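Local coordinates for protein blue-light receptor of the BLUF-family (Rhodobacter sphaeroides, PDB 2BYC) that probably acts as a blue-light photoreceptor, holding a flavin cofactor, here bound as flavin mononucleotide, in its BLUF domain, at residues 19-22 against 23-27. Numbering follows the deposited sequence.
With FMN (flavin mononucleotide), chain C.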
ATOM      1  N   PRO A  19      -0.288  -4.251  17.360  1.00 29.24           N
ATOM      2  CA  PRO A  19       0.123  -4.446  15.998  1.00 28.72           C
ATOM      3  C   PRO A  19      -0.214  -5.809  15.366  1.00 27.93           C
ATOM      4  O   PRO A  19      -0.804  -5.836  14.295  1.00 27.93           O
ATOM      5  CB  PRO A  19       1.660  -4.190  16.036  1.00 28.79           C
ATOM      6  CG  PRO A  19       1.852  -3.288  17.105  1.00 29.13           C
ATOM      7  CD  PRO A  19       0.796  -3.671  18.167  1.00 30.16           C
ATOM      8  N   VAL A  20       0.140  -6.930  15.986  1.00 25.85           N
ATOM      9  CA  VAL A  20      -0.169  -8.186  15.326  1.00 25.31           C
ATOM     10  C   VAL A  20      -1.679  -8.325  15.120  1.00 23.32           C
ATOM     11  O   VAL A  20      -2.105  -8.640  14.038  1.00 22.40           O
ATOM     12  CB  VAL A  20       0.406  -9.396  16.078  1.00 25.96           C
ATOM     13  CG1 VAL A  20       1.900  -9.525  15.785  1.00 25.84           C
ATOM     14  CG2 VAL A  20       0.222  -9.188  17.485  1.00 26.72           C
ATOM     15  N   ALA A  21      -2.473  -8.055  16.144  1.00 22.36           N
ATOM     16  CA  ALA A  21      -3.909  -8.366  16.099  1.00 22.30           C
ATOM     17  C   ALA A  21      -4.558  -7.389  15.169  1.00 22.79           C
ATOM     18  O   ALA A  21      -5.492  -7.747  14.416  1.00 21.23           O
ATOM     19  CB  ALA A  21      -4.530  -8.218  17.430  1.00 23.15           C
ATOM     20  N   ASP A  22      -4.060  -6.163  15.203  1.00 21.21           N
ATOM     21  CA  ASP A  22      -4.638  -5.137  14.366  1.00 23.38           C
ATOM     22  C   ASP A  22      -4.267  -5.403  12.906  1.00 21.22           C
ATOM     23  O   ASP A  22      -5.128  -5.276  12.039  1.00 20.81           O
ATOM     24  CB  ASP A  22      -4.195  -3.727  14.779  1.00 25.28           C
ATOM     25  CG  ASP A  22      -4.793  -3.293  16.122  1.00 31.23           C
ATOM     26  OD1 ASP A  22      -5.703  -4.027  16.575  1.00 35.95           O
ATOM     27  OD2 ASP A  22      -4.387  -2.216  16.704  1.00 36.34           O
ATOM     28  N   ILE A  23      -2.991  -5.714  12.611  1.00 18.98           N
ATOM     29  CA  ILE A  23      -2.624  -6.001  11.215  1.00 17.10           C
ATOM     30  C   ILE A  23      -3.246  -7.281  10.640  1.00 17.21           C
ATOM     31  O   ILE A  23      -3.601  -7.350   9.439  1.00 15.77           O
ATOM     32  CB  ILE A  23      -1.101  -5.965  11.022  1.00 18.54           C
ATOM     33  CG1 ILE A  23      -0.651  -4.518  10.880  1.00 15.91           C
ATOM     34  CG2 ILE A  23      -0.767  -6.730   9.731  1.00 17.30           C
ATOM     35  CD1 ILE A  23       0.782  -4.169  11.439  1.00 18.64           C
ATOM     36  N   VAL A  24      -3.407  -8.312  11.463  1.00 15.20           N
ATOM     37  CA  VAL A  24      -4.151  -9.513  11.011  1.00 16.48           C
ATOM     38  C   VAL A  24      -5.586  -9.176  10.573  1.00 15.60           C
ATOM     39  O   VAL A  24      -6.047  -9.646   9.519  1.00 15.29           O
ATOM     40  CB  VAL A  24      -4.132 -10.638  12.126  1.00 17.01           C
ATOM     41  CG1 VAL A  24      -5.086 -11.772  11.824  1.00 13.82           C
ATOM     42  CG2 VAL A  24      -2.745 -11.214  12.254  1.00 11.37           C
ATOM     43  N   GLN A  25      -6.283  -8.363  11.346  1.00 17.11           N
ATOM     44  CA  GLN A  25      -7.650  -7.988  10.951  1.00 20.10           C
ATOM     45  C   GLN A  25      -7.632  -7.127   9.691  1.00 19.10           C
ATOM     46  O   GLN A  25      -8.501  -7.221   8.855  1.00 20.65           O
ATOM     47  CB  GLN A  25      -8.331  -7.174  12.054  1.00 20.42           C
ATOM     48  CG  GLN A  25      -8.531  -7.889  13.418  1.00 26.11           C
ATOM     49  CD  GLN A  25      -8.994  -6.958  14.643  1.00 28.48           C
ATOM     50  OE1 GLN A  25     -10.208  -6.644  14.792  1.00 38.74           O
ATOM     51  NE2 GLN A  25      -8.050  -6.616  15.545  1.00 35.74           N
ATOM     52  N   ILE A  26      -6.640  -6.251   9.550  1.00 18.14           N
ATOM     53  CA  ILE A  26      -6.560  -5.440   8.358  1.00 16.84           C
ATOM     54  C   ILE A  26      -6.313  -6.318   7.182  1.00 14.54           C
ATOM     55  O   ILE A  26      -6.837  -6.052   6.131  1.00 15.13           O
ATOM     56  CB  ILE A  26      -5.480  -4.380   8.448  1.00 16.04           C
ATOM     57  CG1 ILE A  26      -5.904  -3.333   9.496  1.00 17.57           C
ATOM     58  CG2 ILE A  26      -5.221  -3.852   7.065  1.00 15.41           C
ATOM     59  CD1 ILE A  26      -4.871  -2.338   9.861  1.00 12.96           C
ATOM     60  N   MET A  27      -5.457  -7.336   7.291  1.00 15.83           N
ATOM     61  CA  MET A  27      -5.166  -8.146   6.065  1.00 16.91           C
ATOM     62  C   MET A  27      -6.290  -9.021   5.720  1.00 18.10           C
ATOM     63  O   MET A  27      -6.497  -9.336   4.538  1.00 17.68           O
ATOM     64  CB  MET A  27      -3.888  -8.976   6.219  1.00 19.67           C
ATOM     65  CG  MET A  27      -2.617  -8.144   6.391  1.00 17.04           C
ATOM     66  SD  MET A  27      -2.356  -6.935   5.123  1.00 21.17           S
ATOM     67  CE  MET A  27      -1.990  -8.015   3.797  1.00 15.08           C
TER
HETATM   68  N1  FMN C1137      -9.335  -2.493   4.056  1.00 14.81           N
HETATM   69  C2  FMN C1137      -9.456  -3.003   2.783  1.00 15.02           C
HETATM   70  O2  FMN C1137     -10.514  -3.581   2.438  1.00 16.31           O
HETATM   71  N3  FMN C1137      -8.446  -2.901   1.884  1.00 11.79           N
HETATM   72  C4  FMN C1137      -7.308  -2.307   2.303  1.00 11.74           C
HETATM   73  O4  FMN C1137      -6.434  -2.152   1.512  1.00 15.02           O
HETATM   74  C4A FMN C1137      -7.162  -1.784   3.592  1.00 11.08           C
HETATM   75  N5  FMN C1137      -5.976  -1.179   3.971  1.00 12.75           N
HETATM   76  C5A FMN C1137      -5.844  -0.578   5.232  1.00 14.51           C
HETATM   77  C6  FMN C1137      -4.681   0.060   5.602  1.00 12.21           C
HETATM   78  C7  FMN C1137      -4.491   0.611   6.878  1.00 12.14           C
HETATM   79  C7M FMN C1137      -3.245   1.447   7.199  1.00 11.11           C
HETATM   80  C8  FMN C1137      -5.533   0.530   7.777  1.00 13.47           C
HETATM   81  C8M FMN C1137      -5.449   1.158   9.159  1.00 11.88           C
HETATM   82  C9  FMN C1137      -6.722  -0.100   7.415  1.00 12.89           C
HETATM   83  C9A FMN C1137      -6.876  -0.665   6.112  1.00 14.00           C
HETATM   84  N10 FMN C1137      -8.067  -1.323   5.732  1.00 14.25           N
HETATM   85  C10 FMN C1137      -8.195  -1.859   4.456  1.00 14.66           C
HETATM   86  C1' FMN C1137      -9.095  -1.736   6.731  1.00 19.84           C
HETATM   87  C2' FMN C1137     -10.299  -0.930   6.306  1.00 26.05           C
HETATM   88  O2' FMN C1137     -10.076   0.283   6.965  1.00 24.88           O
HETATM   89  C3' FMN C1137     -11.673  -1.529   6.653  1.00 30.03           C
HETATM   90  O3' FMN C1137     -11.873  -1.411   8.026  1.00 34.64           O
HETATM   91  C4' FMN C1137     -11.913  -2.979   6.263  1.00 34.70           C
HETATM   92  O4' FMN C1137     -12.018  -3.191   4.839  1.00 35.95           O
HETATM   93  C5' FMN C1137     -13.240  -3.443   6.870  1.00 39.41           C
HETATM   94  O5' FMN C1137     -13.168  -4.252   8.045  1.00 42.74           O
HETATM   95  P   FMN C1137     -14.559  -4.976   8.384  1.00 42.58           P
HETATM   96  O1P FMN C1137     -14.417  -5.948   9.565  1.00 39.15           O
HETATM   97  O2P FMN C1137     -15.494  -3.828   8.743  1.00 39.08           O
HETATM   98  O3P FMN C1137     -14.894  -5.644   7.073  1.00 34.25           O
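Gln25 lays its side chain, extended beyond CG, alongside the Ala21 carbonyl, one turn earlier in the helix, its CG beside the backbone N (chi1 -62°). From there NE2 gives a hydrogen bond of 3.0 Å to Ala21 O. That oxygen lies in the plane of the Gln25 amide, but NE2 comes down on the carbonyl from well above its plane. Gln25 N reaches Ala21 O at 3.2 Å from the opposite face, so two donors of one residue grip a single oxygen. Asp22 OD1 comes to 3.6 Å from Gln25 NE2, the carboxylate and amide planes turned 54° apart, while OD2 bonds Asp18 N just ahead of the helix. Val24 lays CG2 against Val20 O at 3.2 Å. This is the first part of helix 19-37, one of the two helices (19-37 and 58-69) between which the flavin sits, packed on the sheet of the ferredoxin-like BLUF fold. Ile26 CG1 rests on Asp22 O (3.3 Å), and its branches turn to the isoalloxazine: Ile26 CD1 meets FMN C8 at 3.6 Å, and Ile26 CG2 lies 3.7 Å from FMN C9A. Cut back to an alanine, the residue would lose both branches, which would probably open a gap against the dimethylbenzene ring of the flavin. The side chain of Ile23 touches Tyr45 of strand 40-45 and Ile97 of strand 96-98.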